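Local coordinates for cytochrome c-550-like protein (Thermosynechococcus elongatus, PDB 4LJI) that probably serves as a low-potential, membrane-associated electron carrier of photosynthesis with one covalently bound heme c, and can partially replace cytochrome c-550, at residues A84-P89 and R102-D107; L64-L69 and F120-A125. All coordinates share one frame; numbering follows the deposited sequence.

Interaction 1 (A84-P89 and R102-D107); sequences AFQRSP and RRVSED. With HEC (heme c), chain C.
Gln86 and Arg87, on helix 79-87, run beside Arg103 and Val104 of an irregular loop, and Val104 N donates to Gln86 O at 2.9 Å. The amide of Gln86 makes a second link: NE2 gives a hydrogen bond to Arg102 O at 2.8 Å, with the oxygen almost in the amide plane. The chain bends at chi2 (58°), placing CD on the heme side, and OE1 comes within 3.2 Å of the meso carbon CHB of heme c. One bond back along the chain, Gln86 CG packs on Val104 CG2, which also reaches heme CBB. Arg87 turns its guanidinium toward the loop: NH1 donates to Val104 O at 2.8 Å, the oxygen lying in the guanidinium plane while the nitrogen stands well above the carbonyl plane (55°). Glu106 CG covers the centre of one guanidinium face, 3.6 Å from CZ; the Glu106 carboxylate stays beyond salt-bridge range. Arg87 NH2 has a second partner, Leu109 O. In the reverse sense, Arg103 NE donates to Arg87 O at 3.1 Å, and Arg103 CG lies 3.5 Å from Pro89 CD. Both Phe85 and Arg102 border the heme, Phe85 through CE2 at 3.3 Å from C2A; Arg102 NH2 is hydrogen-bonded to Asn49 O of the second subunit. Arg102 directly follows the axial ligand Cys101, so the Gln86 amide joins the helix to the backbone just past the iron ligand. With the carbonyls of Gln86, Arg87, Arg102 and Val104 all engaged across the contact, polar bonds as well as apolar packing fix the loop after Cys101 to helix 79-87.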
ATOM      1  N   ALA A  84     -11.329 -16.251  -4.079  1.00 15.06           N
ATOM      2  CA  ALA A  84     -10.972 -16.827  -5.373  1.00 18.01           C
ATOM      3  C   ALA A  84     -10.407 -15.760  -6.287  1.00 21.15           C
ATOM      4  O   ALA A  84      -9.601 -16.061  -7.161  1.00 18.41           O
ATOM      5  CB  ALA A  84     -12.139 -17.459  -6.018  1.00 18.08           C
ATOM      6  N   PHE A  85     -10.843 -14.525  -6.079  1.00 19.29           N
ATOM      7  CA  PHE A  85     -10.362 -13.426  -6.899  1.00 21.90           C
ATOM      8  C   PHE A  85      -8.924 -13.155  -6.517  1.00 17.26           C
ATOM      9  O   PHE A  85      -8.048 -13.061  -7.373  1.00 16.83           O
ATOM     10  CB  PHE A  85     -11.200 -12.152  -6.727  1.00 17.30           C
ATOM     11  CG  PHE A  85     -10.642 -10.990  -7.463  1.00 17.26           C
ATOM     12  CD1 PHE A  85     -10.878 -10.840  -8.829  1.00 13.94           C
ATOM     13  CD2 PHE A  85      -9.848 -10.075  -6.797  1.00 16.83           C
ATOM     14  CE1 PHE A  85     -10.323  -9.764  -9.516  1.00 16.18           C
ATOM     15  CE2 PHE A  85      -9.294  -8.996  -7.461  1.00 14.00           C
ATOM     16  CZ  PHE A  85      -9.547  -8.847  -8.837  1.00 14.68           C
ATOM     17  N   GLN A  86      -8.667 -13.091  -5.222  1.00 15.26           N
ATOM     18  CA  GLN A  86      -7.344 -12.683  -4.783  1.00 12.88           C
ATOM     19  C   GLN A  86      -6.287 -13.734  -5.102  1.00 16.50           C
ATOM     20  O   GLN A  86      -5.107 -13.418  -5.278  1.00 19.01           O
ATOM     21  CB  GLN A  86      -7.336 -12.292  -3.312  1.00 12.48           C
ATOM     22  CG  GLN A  86      -6.483 -11.017  -3.132  1.00 14.42           C
ATOM     23  CD  GLN A  86      -7.007  -9.883  -3.963  1.00 13.70           C
ATOM     24  OE1 GLN A  86      -8.188  -9.591  -3.934  1.00 14.44           O
ATOM     25  NE2 GLN A  86      -6.125  -9.219  -4.712  1.00 18.12           N
ATOM     26  N   ARG A  87      -6.717 -14.989  -5.177  1.00 18.55           N
ATOM     27  CA  ARG A  87      -5.763 -16.046  -5.507  1.00 23.56           C
ATOM     28  C   ARG A  87      -5.289 -15.932  -6.958  1.00 21.92           C
ATOM     29  O   ARG A  87      -4.137 -16.294  -7.296  1.00 25.24           O
ATOM     30  CB  ARG A  87      -6.405 -17.402  -5.238  1.00 16.36           C
ATOM     31  CG  ARG A  87      -6.568 -17.709  -3.751  1.00 15.96           C
ATOM     32  CD  ARG A  87      -5.235 -17.839  -3.054  1.00 18.41           C
ATOM     33  NE  ARG A  87      -5.387 -18.292  -1.683  1.00 20.97           N
ATOM     34  CZ  ARG A  87      -4.667 -17.865  -0.655  1.00 23.12           C
ATOM     35  NH1 ARG A  87      -3.717 -16.939  -0.816  1.00 22.47           N
ATOM     36  NH2 ARG A  87      -4.917 -18.359   0.547  1.00 20.83           N
ATOM     37  N   SER A  88      -6.178 -15.456  -7.817  1.00 18.39           N
ATOM     38  CA  SER A  88      -5.888 -15.307  -9.241  1.00 21.74           C
ATOM     39  C   SER A  88      -6.735 -14.183  -9.816  1.00 23.87           C
ATOM     40  O   SER A  88      -7.823 -14.431 -10.321  1.00 22.20           O
ATOM     41  CB  SER A  88      -6.217 -16.602  -9.989  1.00 23.31           C
ATOM     42  OG  SER A  88      -5.797 -16.507 -11.346  1.00 29.28           O
ATOM     43  N   PRO A  89      -6.250 -12.925  -9.720  1.00 20.15           N
ATOM     44  CA  PRO A  89      -7.112 -11.812 -10.156  1.00 21.70           C
ATOM     45  C   PRO A  89      -7.520 -11.854 -11.624  1.00 16.66           C
ATOM     46  O   PRO A  89      -6.704 -12.185 -12.490  1.00 25.00           O
ATOM     47  CB  PRO A  89      -6.259 -10.569  -9.838  1.00 22.17           C
ATOM     48  CG  PRO A  89      -5.420 -11.014  -8.661  1.00 18.70           C
ATOM     49  CD  PRO A  89      -5.069 -12.450  -8.977  1.00 19.73           C
ATOM     50  N   ARG A 102      -3.059  -7.294  -7.105  1.00 23.52           N
ATOM     51  CA  ARG A 102      -2.006  -8.004  -6.386  1.00 21.81           C
ATOM     52  C   ARG A 102      -2.463  -9.431  -6.142  1.00 21.99           C
ATOM     53  O   ARG A 102      -3.398  -9.671  -5.376  1.00 23.96           O
ATOM     54  CB  ARG A 102      -1.726  -7.319  -5.042  1.00 23.44           C
ATOM     55  CG  ARG A 102      -0.647  -7.957  -4.215  1.00 28.00           C
ATOM     56  CD  ARG A 102       0.583  -8.226  -5.050  1.00 37.93           C
ATOM     57  NE  ARG A 102       1.739  -8.487  -4.202  1.00 43.19           N
ATOM     58  CZ  ARG A 102       2.600  -7.549  -3.820  1.00 45.02           C
ATOM     59  NH1 ARG A 102       3.622  -7.866  -3.033  1.00 45.08           N
ATOM     60  NH2 ARG A 102       2.433  -6.297  -4.225  1.00 41.77           N
ATOM     61  N   ARG A 103      -1.824 -10.374  -6.810  1.00 21.34           N
ATOM     62  CA  ARG A 103      -2.144 -11.774  -6.604  1.00 20.57           C
ATOM     63  C   ARG A 103      -1.615 -12.168  -5.226  1.00 20.10           C
ATOM     64  O   ARG A 103      -0.520 -11.746  -4.834  1.00 27.16           O
ATOM     65  CB  ARG A 103      -1.461 -12.567  -7.707  1.00 26.78           C
ATOM     66  CG  ARG A 103      -2.051 -13.908  -8.005  1.00 35.75           C
ATOM     67  CD  ARG A 103      -1.889 -14.199  -9.491  1.00 44.64           C
ATOM     68  NE  ARG A 103      -2.511 -15.468  -9.861  1.00 45.40           N
ATOM     69  CZ  ARG A 103      -2.714 -15.865 -11.113  1.00 49.38           C
ATOM     70  NH1 ARG A 103      -2.357 -15.087 -12.130  1.00 51.83           N
ATOM     71  NH2 ARG A 103      -3.286 -17.034 -11.350  1.00 47.25           N
ATOM     72  N   VAL A 104      -2.360 -12.976  -4.472  1.00 22.53           N
ATOM     73  CA  VAL A 104      -1.894 -13.338  -3.153  1.00 17.30           C
ATOM     74  C   VAL A 104      -1.786 -14.871  -3.084  1.00 22.66           C
ATOM     75  O   VAL A 104      -2.782 -15.579  -3.128  1.00 27.06           O
ATOM     76  CB  VAL A 104      -2.812 -12.819  -2.065  1.00 14.77           C
ATOM     77  CG1 VAL A 104      -2.340 -13.280  -0.719  1.00 20.73           C
ATOM     78  CG2 VAL A 104      -2.832 -11.289  -2.081  1.00 16.86           C
ATOM     79  N   SER A 105      -0.546 -15.341  -2.992  1.00 24.04           N
ATOM     80  CA  SER A 105      -0.216 -16.751  -3.013  1.00 23.61           C
ATOM     81  C   SER A 105      -0.517 -17.306  -1.651  1.00 22.36           C
ATOM     82  O   SER A 105      -0.623 -16.574  -0.688  1.00 23.94           O
ATOM     83  CB  SER A 105       1.275 -16.926  -3.274  1.00 29.11           C
ATOM     84  OG  SER A 105       2.004 -16.791  -2.048  1.00 36.35           O
ATOM     85  N   GLU A 106      -0.637 -18.630  -1.542  1.00 21.88           N
ATOM     86  CA  GLU A 106      -0.929 -19.192  -0.234  1.00 23.17           C
ATOM     87  C   GLU A 106       0.263 -19.091   0.691  1.00 24.63           C
ATOM     88  O   GLU A 106       0.145 -19.248   1.899  1.00 32.90           O
ATOM     89  CB  GLU A 106      -1.345 -20.646  -0.363  1.00 24.47           C
ATOM     90  CG  GLU A 106      -2.695 -20.820  -1.013  1.00 26.42           C
ATOM     91  CD  GLU A 106      -3.222 -22.230  -0.846  1.00 26.75           C
ATOM     92  OE1 GLU A 106      -3.504 -22.644   0.305  1.00 28.35           O
ATOM     93  OE2 GLU A 106      -3.367 -22.935  -1.866  1.00 31.30           O
ATOM     94  N   ASP A 107       1.424 -18.864   0.097  1.00 26.68           N
ATOM     95  CA  ASP A 107       2.661 -18.697   0.834  1.00 30.60           C
ATOM     96  C   ASP A 107       2.692 -17.302   1.456  1.00 33.32           C
ATOM     97  O   ASP A 107       3.437 -17.036   2.402  1.00 36.83           O
ATOM     98  CB  ASP A 107       3.831 -18.904  -0.118  1.00 38.21           C
ATOM     99  CG  ASP A 107       3.641 -20.130  -0.999  1.00 45.63           C
ATOM    100  OD1 ASP A 107       3.926 -21.265  -0.535  1.00 51.20           O
ATOM    101  OD2 ASP A 107       3.177 -19.960  -2.150  1.00 47.48           O
TER
HETATM  102 FE   HEC C 301      -6.808  -4.803  -6.256  1.00 13.28          FE
HETATM  103  CHA HEC C 301      -9.367  -4.870  -8.571  1.00 19.35           C
HETATM  104  CHB HEC C 301      -8.788  -6.474  -3.980  1.00 11.27           C
HETATM  105  CHC HEC C 301      -4.115  -5.016  -4.001  1.00 13.24           C
HETATM  106  CHD HEC C 301      -5.007  -2.751  -8.222  1.00 16.28           C
HETATM  107  NA  HEC C 301      -8.691  -5.481  -6.229  1.00 11.28           N
HETATM  108  C1A HEC C 301      -9.554  -5.443  -7.324  1.00 11.46           C
HETATM  109  C2A HEC C 301     -10.803  -6.065  -6.930  1.00 14.00           C
HETATM  110  C3A HEC C 301     -10.629  -6.496  -5.651  1.00 14.43           C
HETATM  111  C4A HEC C 301      -9.333  -6.189  -5.219  1.00 12.67           C
HETATM  112  CMA HEC C 301     -11.647  -7.237  -4.824  1.00 13.94           C
HETATM  113  CAA HEC C 301     -12.077  -6.207  -7.765  1.00 12.12           C
HETATM  114  CBA HEC C 301     -12.948  -4.930  -7.662  1.00 14.20           C
HETATM  115  CGA HEC C 301     -14.238  -4.994  -8.441  1.00 16.34           C
HETATM  116  O1A HEC C 301     -14.608  -6.046  -9.036  1.00 13.48           O
HETATM  117  O2A HEC C 301     -14.980  -3.960  -8.489  1.00 16.25           O
HETATM  118  NB  HEC C 301      -6.495  -5.574  -4.342  1.00 19.60           N
HETATM  119  C1B HEC C 301      -7.433  -6.246  -3.647  1.00 10.49           C
HETATM  120  C2B HEC C 301      -6.884  -6.640  -2.410  1.00 10.37           C
HETATM  121  C3B HEC C 301      -5.558  -6.285  -2.385  1.00 10.73           C
HETATM  122  C4B HEC C 301      -5.342  -5.566  -3.651  1.00 15.21           C
HETATM  123  CMB HEC C 301      -7.617  -7.420  -1.342  1.00 13.22           C
HETATM  124  CAB HEC C 301      -4.567  -6.488  -1.299  1.00 10.11           C
HETATM  125  CBB HEC C 301      -4.262  -7.828  -1.122  1.00 12.91           C
HETATM  126  NC  HEC C 301      -4.905  -4.019  -6.124  1.00 10.47           N
HETATM  127  C1C HEC C 301      -3.978  -4.255  -5.144  1.00 14.63           C
HETATM  128  C2C HEC C 301      -2.880  -3.426  -5.407  1.00 16.13           C
HETATM  129  C3C HEC C 301      -3.109  -2.784  -6.596  1.00 17.98           C
HETATM  130  C4C HEC C 301      -4.395  -3.165  -7.068  1.00 18.05           C
HETATM  131  CMC HEC C 301      -1.638  -3.318  -4.533  1.00 19.12           C
HETATM  132  CAC HEC C 301      -2.188  -1.775  -7.209  1.00 15.87           C
HETATM  133  CBC HEC C 301      -0.939  -2.119  -7.597  1.00 16.67           C
HETATM  134  ND  HEC C 301      -7.139  -3.982  -8.019  1.00 18.50           N
HETATM  135  C1D HEC C 301      -6.245  -3.226  -8.672  1.00 11.34           C
HETATM  136  C2D HEC C 301      -6.759  -2.886  -9.998  1.00 13.48           C
HETATM  137  C3D HEC C 301      -7.977  -3.453 -10.102  1.00 16.29           C
HETATM  138  C4D HEC C 301      -8.212  -4.132  -8.837  1.00 13.03           C
HETATM  139  CMD HEC C 301      -6.056  -2.032 -11.036  1.00 17.91           C
HETATM  140  CAD HEC C 301      -8.882  -3.407 -11.304  1.00 18.63           C
HETATM  141  CBD HEC C 301      -8.701  -4.750 -12.042  1.00 24.66           C
HETATM  142  CGD HEC C 301      -9.268  -5.102 -13.404  1.00 26.81           C
HETATM  143  O1D HEC C 301     -10.430  -4.778 -13.769  1.00 26.54           O
HETATM  144  O2D HEC C 301      -8.542  -5.774 -14.179  1.00 34.53           O

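Interaction 2 (L64-L69 and F120-A125); sequences LSLKDL and FILRAA. With HEC (heme c), chain C.
Ala125 CB fits against the start of helix 66-70, 3.6 Å from Leu64 O and close to Leu66 N, in a helix-to-helix contact of the cytochrome c fold. Here the C-terminal helix 111-127 meets the short helix 66-70 beside the heme. The methyl also meets Leu69 CD1 at 4.0 Å, and that same CD1 touches Ile121 CG2, one turn earlier on the long helix. Leu66 CD1 and Leu122 CD1 meet at the same 4.4 Å as Leu64 CB and Ile121 CG2.

Three of these side chains also line the heme pocket. Leu64 CD2 lies 3.5 Å from heme C3A. Ile121 CG1 is anti to the carbonyl carbon (chi1 -70°), and CD1 at the end of that branch lies 3.5 Å from heme CMB. Leu69 CD2 packs on the propionate arm at CBA and CGA, while its CD1 faces Ile121 and Ala125. The apolar side chains thus continue from the helix interface to the porphyrin rim, and Leu64 reaches the neighbourhood of the axial ligand His51.

Further out, the short helix is held at its start by Ser65, the N-cap, whose OG accepts from Asp68 N at 3.2 Å. Asp68 OD2 is hydrogen-bonded to Ser63 OG, and Asp68 CB lies near the propionate oxygen O2A. Leu64 O, the carbonyl that Ala125 CB touches, accepts from Trp131 NE1, and Phe43 of helix 33-46 packs on Leu64. At the partly exposed Leu66-Ala125 side one water bridges the helices, accepting from Leu66 N at 2.8 Å and donating to Ala125 O at 3.0 Å.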
ATOM      1  N   LEU A  64     -13.742  -0.785  -5.037  1.00 15.46           N
ATOM      2  CA  LEU A  64     -14.196  -1.752  -4.043  1.00 14.66           C
ATOM      3  C   LEU A  64     -15.573  -1.401  -3.503  1.00 12.21           C
ATOM      4  O   LEU A  64     -15.992  -1.897  -2.448  1.00 13.93           O
ATOM      5  CB  LEU A  64     -13.161  -1.991  -2.930  1.00 13.41           C
ATOM      6  CG  LEU A  64     -11.744  -2.301  -3.400  1.00 11.66           C
ATOM      7  CD1 LEU A  64     -10.822  -2.581  -2.190  1.00 11.90           C
ATOM      8  CD2 LEU A  64     -11.700  -3.432  -4.442  1.00 11.94           C
ATOM      9  N   SER A  65     -16.302  -0.541  -4.230  1.00 13.66           N
ATOM     10  CA  SER A  65     -17.659  -0.219  -3.802  0.82 13.26           C
ATOM     11  C   SER A  65     -18.537  -1.450  -3.935  1.00 14.41           C
ATOM     12  O   SER A  65     -18.236  -2.317  -4.784  1.00 15.10           O
ATOM     13  CB  SER A  65     -18.279   0.924  -4.610  1.00 14.66           C
ATOM     14  OG  SER A  65     -18.499   0.574  -5.974  1.00 17.18           O
ATOM     15  N   LEU A  66     -19.613  -1.546  -3.145  1.00 17.83           N
ATOM     16  CA  LEU A  66     -20.501  -2.716  -3.236  1.00 18.62           C
ATOM     17  C   LEU A  66     -21.112  -2.821  -4.628  1.00 17.20           C
ATOM     18  O   LEU A  66     -21.263  -3.910  -5.167  1.00 17.40           O
ATOM     19  CB  LEU A  66     -21.601  -2.693  -2.174  1.00 22.59           C
ATOM     20  CG  LEU A  66     -22.360  -4.014  -2.077  1.00 23.42           C
ATOM     21  CD1 LEU A  66     -21.392  -5.164  -1.752  1.00 20.01           C
ATOM     22  CD2 LEU A  66     -23.518  -3.929  -1.068  1.00 24.13           C
ATOM     23  N   LYS A  67     -21.449  -1.671  -5.216  1.00 19.49           N
ATOM     24  CA  LYS A  67     -21.946  -1.639  -6.589  1.00 18.81           C
ATOM     25  C   LYS A  67     -20.975  -2.299  -7.576  1.00 18.20           C
ATOM     26  O   LYS A  67     -21.372  -3.141  -8.398  1.00 18.58           O
ATOM     27  CB  LYS A  67     -22.204  -0.175  -7.028  1.00 20.77           C
ATOM     28  CG  LYS A  67     -22.290  -0.026  -8.535  1.00 20.56           C
ATOM     29  CD  LYS A  67     -22.572   1.413  -9.000  1.00 21.26           C
ATOM     30  CE  LYS A  67     -22.662   1.423 -10.521  1.00 23.25           C
ATOM     31  NZ  LYS A  67     -22.882   2.781 -11.109  1.00 29.08           N
ATOM     32  N   ASP A  68     -19.698  -1.933  -7.499  1.00 16.71           N
ATOM     33  CA  ASP A  68     -18.708  -2.423  -8.448  1.00 15.33           C
ATOM     34  C   ASP A  68     -18.424  -3.913  -8.189  1.00 14.47           C
ATOM     35  O   ASP A  68     -18.351  -4.712  -9.116  1.00 17.67           O
ATOM     36  CB  ASP A  68     -17.439  -1.576  -8.377  1.00 16.80           C
ATOM     37  CG  ASP A  68     -17.614  -0.201  -9.041  1.00 19.88           C
ATOM     38  OD1 ASP A  68     -18.692   0.064  -9.639  1.00 21.84           O
ATOM     39  OD2 ASP A  68     -16.658   0.610  -9.010  1.00 21.07           O
ATOM     40  N   LEU A  69     -18.330  -4.272  -6.922  1.00 14.67           N
ATOM     41  CA  LEU A  69     -18.161  -5.671  -6.568  1.00 15.50           C
ATOM     42  C   LEU A  69     -19.298  -6.530  -7.083  1.00 14.90           C
ATOM     43  O   LEU A  69     -19.063  -7.598  -7.669  1.00 17.08           O
ATOM     44  CB  LEU A  69     -18.029  -5.839  -5.051  1.00 13.71           C
ATOM     45  CG  LEU A  69     -16.722  -5.262  -4.473  1.00 14.01           C
ATOM     46  CD1 LEU A  69     -16.809  -5.243  -2.943  1.00 12.87           C
ATOM     47  CD2 LEU A  69     -15.494  -6.052  -4.971  1.00 14.52           C
ATOM     48  N   PHE A 120     -13.373  -8.021   5.772  1.00 17.47           N
ATOM     49  CA  PHE A 120     -13.180  -6.587   5.967  1.00 13.98           C
ATOM     50  C   PHE A 120     -13.674  -5.784   4.763  1.00 15.07           C
ATOM     51  O   PHE A 120     -14.425  -4.835   4.930  1.00 13.71           O
ATOM     52  CB  PHE A 120     -11.723  -6.253   6.291  1.00 15.80           C
ATOM     53  CG  PHE A 120     -11.459  -4.801   6.276  1.00 11.96           C
ATOM     54  CD1 PHE A 120     -11.827  -3.998   7.351  1.00 15.32           C
ATOM     55  CD2 PHE A 120     -10.869  -4.210   5.160  1.00 11.78           C
ATOM     56  CE1 PHE A 120     -11.582  -2.593   7.334  1.00 14.07           C
ATOM     57  CE2 PHE A 120     -10.634  -2.800   5.129  1.00 18.42           C
ATOM     58  CZ  PHE A 120     -11.010  -2.005   6.223  1.00 18.13           C
ATOM     59  N   ILE A 121     -13.281  -6.182   3.551  1.00 13.56           N
ATOM     60  CA  ILE A 121     -13.647  -5.452   2.340  1.00 14.10           C
ATOM     61  C   ILE A 121     -15.150  -5.497   2.181  1.00 13.44           C
ATOM     62  O   ILE A 121     -15.780  -4.486   1.850  1.00 14.72           O
ATOM     63  CB  ILE A 121     -12.989  -6.064   1.083  1.00 12.83           C
ATOM     64  CG1 ILE A 121     -11.481  -5.807   1.088  1.00 19.64           C
ATOM     65  CG2 ILE A 121     -13.618  -5.476  -0.208  1.00 21.09           C
ATOM     66  CD1 ILE A 121     -10.766  -6.612   0.029  1.00 22.18           C
ATOM     67  N   LEU A 122     -15.729  -6.665   2.437  1.00 14.40           N
ATOM     68  CA  LEU A 122     -17.156  -6.875   2.234  1.00 17.10           C
ATOM     69  C   LEU A 122     -18.003  -6.069   3.220  1.00 13.07           C
ATOM     70  O   LEU A 122     -19.027  -5.460   2.841  1.00 16.60           O
ATOM     71  CB  LEU A 122     -17.463  -8.372   2.281  1.00 19.62           C
ATOM     72  CG  LEU A 122     -18.761  -8.878   1.693  1.00 25.03           C
ATOM     73  CD1 LEU A 122     -19.034  -8.180   0.377  1.00 27.75           C
ATOM     74  CD2 LEU A 122     -18.595 -10.373   1.495  1.00 21.67           C
ATOM     75  N   ARG A 123     -17.622  -6.079   4.490  1.00 14.89           N
ATOM     76  CA  ARG A 123     -18.309  -5.238   5.469  1.00 14.68           C
ATOM     77  C   ARG A 123     -18.127  -3.748   5.242  1.00 16.78           C
ATOM     78  O   ARG A 123     -19.059  -2.974   5.397  1.00 16.68           O
ATOM     79  CB  ARG A 123     -17.917  -5.616   6.891  1.00 15.12           C
ATOM     80  CG  ARG A 123     -18.606  -4.814   7.998  1.00 16.22           C
ATOM     81  CD  ARG A 123     -20.120  -4.921   7.937  1.00 20.95           C
ATOM     82  NE  ARG A 123     -20.711  -4.390   9.166  1.00 19.21           N
ATOM     83  CZ  ARG A 123     -21.999  -4.461   9.467  1.00 24.10           C
ATOM     84  NH1 ARG A 123     -22.837  -5.065   8.627  1.00 21.91           N
ATOM     85  NH2 ARG A 123     -22.433  -3.935  10.609  1.00 27.22           N
ATOM     86  N   ALA A 124     -16.921  -3.332   4.881  1.00 13.00           N
ATOM     87  CA  ALA A 124     -16.674  -1.956   4.551  1.00 12.94           C
ATOM     88  C   ALA A 124     -17.527  -1.470   3.393  1.00 13.10           C
ATOM     89  O   ALA A 124     -18.108  -0.379   3.446  1.00 17.45           O
ATOM     90  CB  ALA A 124     -15.183  -1.776   4.219  1.00 13.95           C
ATOM     91  N   ALA A 125     -17.569  -2.260   2.324  1.00 12.84           N
ATOM     92  CA  ALA A 125     -18.396  -1.934   1.161  1.00 14.76           C
ATOM     93  C   ALA A 125     -19.859  -1.756   1.547  1.00 18.64           C
ATOM     94  O   ALA A 125     -20.556  -0.869   1.014  1.00 19.16           O
ATOM     95  CB  ALA A 125     -18.261  -3.053   0.092  1.00 16.48           C
TER
HETATM   96 FE   HEC C 301      -6.808  -4.803  -6.256  1.00 13.28          FE
HETATM   97  CHA HEC C 301      -9.367  -4.870  -8.571  1.00 19.35           C
HETATM   98  CHB HEC C 301      -8.788  -6.474  -3.980  1.00 11.27           C
HETATM   99  CHC HEC C 301      -4.115  -5.016  -4.001  1.00 13.24           C
HETATM  100  CHD HEC C 301      -5.007  -2.751  -8.222  1.00 16.28           C
HETATM  101  NA  HEC C 301      -8.691  -5.481  -6.229  1.00 11.28           N
HETATM  102  C1A HEC C 301      -9.554  -5.443  -7.324  1.00 11.46           C
HETATM  103  C2A HEC C 301     -10.803  -6.065  -6.930  1.00 14.00           C
HETATM  104  C3A HEC C 301     -10.629  -6.496  -5.651  1.00 14.43           C
HETATM  105  C4A HEC C 301      -9.333  -6.189  -5.219  1.00 12.67           C
HETATM  106  CMA HEC C 301     -11.647  -7.237  -4.824  1.00 13.94           C
HETATM  107  CAA HEC C 301     -12.077  -6.207  -7.765  1.00 12.12           C
HETATM  108  CBA HEC C 301     -12.948  -4.930  -7.662  1.00 14.20           C
HETATM  109  CGA HEC C 301     -14.238  -4.994  -8.441  1.00 16.34           C
HETATM  110  O1A HEC C 301     -14.608  -6.046  -9.036  1.00 13.48           O
HETATM  111  O2A HEC C 301     -14.980  -3.960  -8.489  1.00 16.25           O
HETATM  112  NB  HEC C 301      -6.495  -5.574  -4.342  1.00 19.60           N
HETATM  113  C1B HEC C 301      -7.433  -6.246  -3.647  1.00 10.49           C
HETATM  114  C2B HEC C 301      -6.884  -6.640  -2.410  1.00 10.37           C
HETATM  115  C3B HEC C 301      -5.558  -6.285  -2.385  1.00 10.73           C
HETATM  116  C4B HEC C 301      -5.342  -5.566  -3.651  1.00 15.21           C
HETATM  117  CMB HEC C 301      -7.617  -7.420  -1.342  1.00 13.22           C
HETATM  118  CAB HEC C 301      -4.567  -6.488  -1.299  1.00 10.11           C
HETATM  119  CBB HEC C 301      -4.262  -7.828  -1.122  1.00 12.91           C
HETATM  120  NC  HEC C 301      -4.905  -4.019  -6.124  1.00 10.47           N
HETATM  121  C1C HEC C 301      -3.978  -4.255  -5.144  1.00 14.63           C
HETATM  122  C2C HEC C 301      -2.880  -3.426  -5.407  1.00 16.13           C
HETATM  123  C3C HEC C 301      -3.109  -2.784  -6.596  1.00 17.98           C
HETATM  124  C4C HEC C 301      -4.395  -3.165  -7.068  1.00 18.05           C
HETATM  125  CMC HEC C 301      -1.638  -3.318  -4.533  1.00 19.12           C
HETATM  126  CAC HEC C 301      -2.188  -1.775  -7.209  1.00 15.87           C
HETATM  127  CBC HEC C 301      -0.939  -2.119  -7.597  1.00 16.67           C
HETATM  128  ND  HEC C 301      -7.139  -3.982  -8.019  1.00 18.50           N
HETATM  129  C1D HEC C 301      -6.245  -3.226  -8.672  1.00 11.34           C
HETATM  130  C2D HEC C 301      -6.759  -2.886  -9.998  1.00 13.48           C
HETATM  131  C3D HEC C 301      -7.977  -3.453 -10.102  1.00 16.29           C
HETATM  132  C4D HEC C 301      -8.212  -4.132  -8.837  1.00 13.03           C
HETATM  133  CMD HEC C 301      -6.056  -2.032 -11.036  1.00 17.91           C
HETATM  134  CAD HEC C 301      -8.882  -3.407 -11.304  1.00 18.63           C
HETATM  135  CBD HEC C 301      -8.701  -4.750 -12.042  1.00 24.66           C
HETATM  136  CGD HEC C 301      -9.268  -5.102 -13.404  1.00 26.81           C
HETATM  137  O1D HEC C 301     -10.430  -4.778 -13.769  1.00 26.54           O
HETATM  138  O2D HEC C 301      -8.542  -5.774 -14.179  1.00 34.53           O
HETATM  139  O   HOH W   1     -19.608   0.647  -1.369  1.00 22.36           O

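From the N terminus, the chain passes helix 33-46 and the heme attachment region before reaching 64-69, the first half of interaction 2. It continues into helix 79-87, which leads into 84-89, runs through a 12-residue irregular loop ending in Cys101, and returns at 102-107 to close interaction 1, joining helix 79-87 to the loop before helix 111-127. Only later does 120-125 close interaction 2, joining helix 111-127 to helix 66-70, so the smaller loop lies wholly within the larger. Their centres are about 18 Å apart and they do not touch, but both reach the same heme c: interaction 1 beside the Cys101 ligand, interaction 2 near His51.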